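PDB 3RFX: uronate dehydrogenase from Agrobacterium tumefaciens, which probably catalyses the NAD-dependent oxidation of uronic acids such as galacturonate and glucuronate to their aldarolactones. Local coordinates for residues T167-N172 and E231-H236; W179-D184 and P226-E231. The protein carries 1 engineered substitution. All blocks are in the same frame, centred on the assembly; numbering follows the deposited sequence.

Interaction 1 (T167-N172 and E231-H236); sequences TPEPNN and EAFRRH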
loop_
_atom_site.group_PDB
_atom_site.type_symbol
_atom_site.label_atom_id
_atom_site.label_comp_id
_atom_site.label_asym_id
_atom_site.label_seq_id
_atom_site.Cartn_x
_atom_site.Cartn_y
_atom_site.Cartn_z
ATOM N N THR A 167 23.080 -6.013 -24.247
ATOM C CA THR A 167 23.586 -6.609 -25.479
ATOM C C THR A 167 23.464 -5.605 -26.610
ATOM O O THR A 167 22.782 -4.594 -26.473
ATOM C CB THR A 167 22.758 -7.853 -25.863
ATOM O OG1 THR A 167 21.389 -7.468 -26.044
ATOM C CG2 THR A 167 22.835 -8.907 -24.778
ATOM N N PRO A 168 24.121 -5.875 -27.747
ATOM C CA PRO A 168 23.982 -4.954 -28.877
ATOM C C PRO A 168 22.536 -4.828 -29.345
ATOM O O PRO A 168 22.125 -3.750 -29.772
ATOM C CB PRO A 168 24.844 -5.605 -29.966
ATOM C CG PRO A 168 25.861 -6.387 -29.198
ATOM C CD PRO A 168 25.134 -6.914 -27.997
ATOM N N GLU A 169 21.779 -5.917 -29.265
ATOM C CA GLU A 169 20.361 -5.888 -29.607
ATOM C C GLU A 169 19.627 -7.047 -28.921
ATOM O O GLU A 169 20.242 -8.042 -28.538
ATOM C CB GLU A 169 20.172 -5.960 -31.130
ATOM C CG GLU A 169 20.615 -7.277 -31.723
ATOM C CD GLU A 169 20.470 -7.338 -33.246
ATOM O OE1 GLU A 169 19.896 -6.404 -33.847
ATOM O OE2 GLU A 169 20.931 -8.333 -33.841
ATOM N N PRO A 170 18.304 -6.918 -28.757
ATOM C CA PRO A 170 17.539 -8.035 -28.182
ATOM C C PRO A 170 17.639 -9.233 -29.123
ATOM O O PRO A 170 17.552 -9.035 -30.338
ATOM C CB PRO A 170 16.092 -7.514 -28.184
ATOM C CG PRO A 170 16.201 -6.023 -28.347
ATOM C CD PRO A 170 17.453 -5.777 -29.131
ATOM N N ASN A 171 17.814 -10.440 -28.603
ATOM C CA ASN A 171 17.860 -11.605 -29.498
ATOM C C ASN A 171 16.987 -12.786 -29.105
ATOM O O ASN A 171 17.109 -13.866 -29.673
ATOM C CB ASN A 171 19.290 -12.083 -29.722
ATOM C CG ASN A 171 20.004 -12.380 -28.441
ATOM O OD1 ASN A 171 19.555 -13.208 -27.649
ATOM N ND2 ASN A 171 21.132 -11.703 -28.216
ATOM N N ASN A 172 16.113 -12.585 -28.130
ATOM C CA ASN A 172 15.090 -13.572 -27.836
ATOM C C ASN A 172 13.895 -12.894 -27.174
ATOM O O ASN A 172 13.940 -11.690 -26.884
ATOM C CB ASN A 172 15.647 -14.734 -26.997
ATOM C CG ASN A 172 16.071 -14.312 -25.599
ATOM O OD1 ASN A 172 15.392 -13.532 -24.935
ATOM N ND2 ASN A 172 17.189 -14.858 -25.135
ATOM N N GLU A 231 11.020 -2.979 -28.067
ATOM C CA GLU A 231 9.821 -3.318 -28.831
ATOM C C GLU A 231 10.062 -3.187 -30.338
ATOM O O GLU A 231 9.437 -3.888 -31.146
ATOM C CB GLU A 231 8.643 -2.443 -28.390
ATOM C CG GLU A 231 7.297 -2.854 -28.969
ATOM C CD GLU A 231 6.822 -4.231 -28.514
ATOM O OE1 GLU A 231 7.278 -4.742 -27.456
ATOM O OE2 GLU A 231 5.961 -4.800 -29.225
ATOM N N ALA A 232 10.982 -2.303 -30.714
ATOM C CA ALA A 232 11.322 -2.112 -32.123
ATOM C C ALA A 232 11.854 -3.399 -32.768
ATOM O O ALA A 232 11.879 -3.518 -33.993
ATOM C CB ALA A 232 12.336 -0.992 -32.278
ATOM N N PHE A 233 12.276 -4.350 -31.941
ATOM C CA PHE A 233 12.894 -5.579 -32.427
ATOM C C PHE A 233 11.965 -6.790 -32.403
ATOM O O PHE A 233 12.397 -7.905 -32.693
ATOM C CB PHE A 233 14.157 -5.901 -31.620
ATOM C CG PHE A 233 15.269 -4.900 -31.803
ATOM C CD1 PHE A 233 16.267 -5.115 -32.745
ATOM C CD2 PHE A 233 15.309 -3.743 -31.035
ATOM C CE1 PHE A 233 17.293 -4.196 -32.915
ATOM C CE2 PHE A 233 16.339 -2.819 -31.196
ATOM C CZ PHE A 233 17.329 -3.047 -32.139
ATOM N N ARG A 234 10.699 -6.589 -32.058
ATOM C CA ARG A 234 9.786 -7.727 -31.931
ATOM C C ARG A 234 9.694 -8.558 -33.219
ATOM O O ARG A 234 9.763 -9.789 -33.178
ATOM C CB ARG A 234 8.386 -7.287 -31.491
ATOM C CG ARG A 234 7.424 -8.470 -31.306
ATOM C CD ARG A 234 6.091 -8.050 -30.695
ATOM N NE ARG A 234 6.234 -7.500 -29.342
ATOM C CZ ARG A 234 6.182 -8.222 -28.227
ATOM N NH1 ARG A 234 5.993 -9.542 -28.288
ATOM N NH2 ARG A 234 6.320 -7.626 -27.046
ATOM N N ARG A 235 9.527 -7.897 -34.357
ATOM C CA ARG A 235 9.467 -8.647 -35.614
ATOM C C ARG A 235 10.790 -9.358 -35.901
ATOM O O ARG A 235 10.808 -10.521 -36.326
ATOM C CB ARG A 235 9.066 -7.766 -36.798
ATOM C CG ARG A 235 8.245 -8.554 -37.818
ATOM C CD ARG A 235 8.637 -8.275 -39.249
ATOM N NE ARG A 235 8.200 -9.359 -40.128
ATOM C CZ ARG A 235 8.381 -9.374 -41.445
ATOM N NH1 ARG A 235 8.986 -8.352 -42.040
ATOM N NH2 ARG A 235 7.957 -10.408 -42.166
ATOM N N HIS A 236 11.892 -8.658 -35.658
ATOM C CA HIS A 236 13.229 -9.231 -35.812
ATOM C C HIS A 236 13.347 -10.536 -35.032
ATOM O O HIS A 236 13.876 -11.532 -35.536
ATOM C CB HIS A 236 14.290 -8.212 -35.361
ATOM C CG HIS A 236 15.619 -8.814 -34.998
ATOM N ND1 HIS A 236 16.525 -9.252 -35.941
ATOM C CD2 HIS A 236 16.206 -9.015 -33.792
ATOM C CE1 HIS A 236 17.603 -9.716 -35.333
ATOM N NE2 HIS A 236 17.437 -9.582 -34.028
HETATM O O HOH W 1 19.845 -10.873 -32.446
#
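F233 lies against P170 and E169, joining the 3-10 turn that runs into helix 234-238 to the loop that follows strand 158-163 of the Rossmann fold. Before it, E231 faces away from the loop and instead binds R234 of its own turn. F233 makes the main apolar contact: P170 CD sits 3.6 Å from the ring centroid and only 14° off the ring normal, a CH-pi contact over the middle of one face. W179 meets the same ring edge-to-face. At another part of this ring, E169 OE1 approaches F233 CE1 obliquely at 3.5 Å, with the carboxylate plane turned 80° from the ring. R234 grips E231 side-on through NE and NH2, and the 2.7 Å from R234 NE to E231 OE2 marks a salt bridge that ties the helix start to the turn before it. Three residues after F233, H236 reaches back to the loop because its CG stands anti to the backbone N (chi1 159°). Its CD2 edge comes within 3.7 Å of P170 O, close to the ring plane. No direct hydrogen bond spans the contact; a water bridges it, lying 3.1 Å from E169 OE2 and 3.2 Å from H236 NE2.

Interaction 2 (W179-D184 and P226-E231); sequences WFSHDD and PKDNAE. With PO4 (phosphate ion), chain F.
D184 and S181, at the start of helix 182-194, take hold of the 226-231 loop that leads from strand 202-205 of the Rossmann fold to helix 234-238. The close-packed part centres on the buried D184 carboxylate, which receives two consecutive backbone N-H groups. K227 N points almost straight at D184 OD1 (2.8 Å, 173°), though from 33° out of the carboxylate plane, whereas D228 N uses the syn lone pair of D184 OD2 at 3.0 Å. S207 OG is a further hydrogen-bond partner of OD2. S181 is the N-cap: its OG accepts from D184 N and donates to the anti lone pair of D228 OD2, with 2.6 Å between OG and OD2. The side-chain torsion that sets OG between the backbone N and carbonyl carbon (chi1 71°) allows both bonds. Next to this polar cluster, the indole of W179 rests against A230, CE3 lying 3.7 Å from A230 CB, and T167 O holds its NE1.

The solvent side is looser. D183 and D228 meet there largely through water: one molecule donates to D183 OD2 and D228 OD1, and a second donates to D228 OD2 and only weakly to D183. D183 OD1 also has a salt bridge to R22, which shares with H182 ND1 a phosphate probably taken from the crystallisation liquor. Three carboxylates thus gather at one helix start, D184 OD2 and D228 OD2 being 3.8 Å apart; mutual repulsion would tend to raise their pKa values, while the N-H donors, serine hydroxyl, waters, R22 and helix N terminus would probably offset this and favour the ionised forms.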
loop_
_atom_site.group_PDB
_atom_site.type_symbol
_atom_site.label_atom_id
_atom_site.label_comp_id
_atom_site.label_asym_id
_atom_site.label_seq_id
_atom_site.Cartn_x
_atom_site.Cartn_y
_atom_site.Cartn_z
ATOM N N TRP A 179 16.060 -6.088 -22.213
ATOM C CA TRP A 179 17.142 -5.428 -22.945
ATOM C C TRP A 179 17.547 -4.123 -22.286
ATOM O O TRP A 179 16.701 -3.304 -21.933
ATOM C CB TRP A 179 16.731 -5.137 -24.387
ATOM C CG TRP A 179 17.859 -4.629 -25.260
ATOM C CD1 TRP A 179 19.118 -5.152 -25.360
ATOM C CD2 TRP A 179 17.810 -3.521 -26.164
ATOM N NE1 TRP A 179 19.859 -4.429 -26.270
ATOM C CE2 TRP A 179 19.077 -3.422 -26.775
ATOM C CE3 TRP A 179 16.815 -2.598 -26.517
ATOM C CZ2 TRP A 179 19.374 -2.444 -27.723
ATOM C CZ3 TRP A 179 17.110 -1.627 -27.452
ATOM C CH2 TRP A 179 18.383 -1.557 -28.047
ATOM N N PHE A 180 18.856 -3.947 -22.142
ATOM C CA PHE A 180 19.451 -2.713 -21.622
ATOM C C PHE A 180 20.493 -2.309 -22.654
ATOM O O PHE A 180 21.549 -2.935 -22.736
ATOM C CB PHE A 180 20.137 -3.015 -20.295
ATOM C CG PHE A 180 20.493 -1.785 -19.476
ATOM C CD1 PHE A 180 19.906 -0.550 -19.737
ATOM C CD2 PHE A 180 21.385 -1.892 -18.421
ATOM C CE1 PHE A 180 20.229 0.570 -18.957
ATOM C CE2 PHE A 180 21.705 -0.785 -17.634
ATOM C CZ PHE A 180 21.127 0.438 -17.902
ATOM N N SER A 181 20.200 -1.295 -23.458
ATOM C CA SER A 181 21.105 -0.933 -24.553
ATOM C C SER A 181 22.424 -0.362 -24.026
ATOM O O SER A 181 22.488 0.149 -22.908
ATOM C CB SER A 181 20.456 0.082 -25.489
ATOM O OG SER A 181 20.353 1.356 -24.855
ATOM N N HIS A 182 23.476 -0.447 -24.834
ATOM C CA HIS A 182 24.742 0.179 -24.465
ATOM C C HIS A 182 24.554 1.670 -24.205
ATOM O O HIS A 182 25.025 2.188 -23.186
ATOM C CB HIS A 182 25.798 -0.043 -25.550
ATOM C CG HIS A 182 26.218 -1.469 -25.689
ATOM N ND1 HIS A 182 26.854 -1.951 -26.813
ATOM C CD2 HIS A 182 26.085 -2.524 -24.851
ATOM C CE1 HIS A 182 27.104 -3.237 -26.656
ATOM N NE2 HIS A 182 26.648 -3.610 -25.475
ATOM N N ASP A 183 23.854 2.350 -25.108
ATOM C CA ASP A 183 23.597 3.783 -24.950
ATOM C C ASP A 183 22.921 4.109 -23.619
ATOM O O ASP A 183 23.273 5.095 -22.965
ATOM C CB ASP A 183 22.722 4.321 -26.081
ATOM C CG ASP A 183 23.501 4.586 -27.360
ATOM O OD1 ASP A 183 24.745 4.467 -27.358
ATOM O OD2 ASP A 183 22.853 4.924 -28.368
ATOM N N ASP A 184 21.928 3.310 -23.235
ATOM C CA ASP A 184 21.186 3.594 -22.000
ATOM C C ASP A 184 21.990 3.282 -20.740
ATOM O O ASP A 184 21.839 3.954 -19.723
ATOM C CB ASP A 184 19.823 2.878 -21.986
ATOM C CG ASP A 184 18.813 3.528 -22.922
ATOM O OD1 ASP A 184 18.936 4.737 -23.197
ATOM O OD2 ASP A 184 17.879 2.839 -23.383
ATOM N N PRO A 226 15.854 6.333 -19.849
ATOM C CA PRO A 226 16.415 5.606 -20.999
ATOM C C PRO A 226 15.663 5.937 -22.287
ATOM O O PRO A 226 14.484 6.286 -22.234
ATOM C CB PRO A 226 16.237 4.132 -20.619
ATOM C CG PRO A 226 15.208 4.115 -19.536
ATOM C CD PRO A 226 15.285 5.439 -18.827
ATOM N N LYS A 227 16.336 5.831 -23.431
ATOM C CA LYS A 227 15.766 6.276 -24.699
ATOM C C LYS A 227 15.495 5.138 -25.691
ATOM O O LYS A 227 14.684 5.288 -26.601
ATOM C CB LYS A 227 16.684 7.314 -25.361
ATOM C CG LYS A 227 16.937 8.553 -24.513
ATOM C CD LYS A 227 15.624 9.244 -24.161
ATOM C CE LYS A 227 15.837 10.403 -23.187
ATOM N NZ LYS A 227 14.549 11.077 -22.876
ATOM N N ASP A 228 16.172 4.009 -25.530
ATOM C CA ASP A 228 15.988 2.911 -26.484
ATOM C C ASP A 228 14.795 2.045 -26.082
ATOM O O ASP A 228 14.340 2.114 -24.946
ATOM C CB ASP A 228 17.266 2.094 -26.605
ATOM C CG ASP A 228 18.385 2.878 -27.290
ATOM O OD1 ASP A 228 18.110 3.518 -28.328
ATOM O OD2 ASP A 228 19.528 2.860 -26.795
ATOM N N ASN A 229 14.283 1.246 -27.017
ATOM C CA ASN A 229 13.054 0.492 -26.775
ATOM C C ASN A 229 13.140 -0.836 -27.520
ATOM O O ASN A 229 13.171 -0.860 -28.758
ATOM C CB ASN A 229 11.863 1.304 -27.278
ATOM C CG ASN A 229 10.517 0.688 -26.914
ATOM O OD1 ASN A 229 10.426 -0.473 -26.509
ATOM N ND2 ASN A 229 9.462 1.480 -27.054
ATOM N N ALA A 230 13.178 -1.929 -26.769
ATOM C CA ALA A 230 13.333 -3.257 -27.356
ATOM C C ALA A 230 12.161 -3.630 -28.265
ATOM O O ALA A 230 12.289 -4.494 -29.139
ATOM C CB ALA A 230 13.500 -4.295 -26.253
ATOM N N GLU A 231 11.020 -2.979 -28.067
ATOM C CA GLU A 231 9.821 -3.318 -28.831
ATOM C C GLU A 231 10.062 -3.187 -30.338
ATOM O O GLU A 231 9.437 -3.888 -31.146
ATOM C CB GLU A 231 8.643 -2.443 -28.390
ATOM C CG GLU A 231 7.297 -2.854 -28.969
ATOM C CD GLU A 231 6.822 -4.231 -28.514
ATOM O OE1 GLU A 231 7.278 -4.742 -27.456
ATOM O OE2 GLU A 231 5.961 -4.800 -29.225
HETATM P P PO4 F . 28.622 0.131 -29.117
HETATM O O1 PO4 F . 27.231 -0.427 -28.932
HETATM O O2 PO4 F . 28.601 1.171 -30.211
HETATM O O3 PO4 F . 29.088 0.774 -27.835
HETATM O O4 PO4 F . 29.568 -0.986 -29.488
HETATM O O HOH W 2 21.136 1.992 -29.036
HETATM O O HOH W 3 20.088 5.801 -28.293
#

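From the N terminus, the chain leaves strand 158-163 and enters 167-172, the first side of interaction 1. It then passes through helix 175-178 to 179-184, where interaction 2 begins. Helix 182-194 and strand 202-205 follow before 226-231 returns to close interaction 2 across 41 intervening residues. Continuing through E231, which belongs to both contacts, the chain closes the wider loop of interaction 1 at 231-236. The smaller loop is therefore enclosed by the larger, and the two centres lie about 10 Å apart. W179 joins them directly by packing on P170. Together they fasten the segment from 226 to 236 to the loop after strand 158-163 and to the start of helix 182-194.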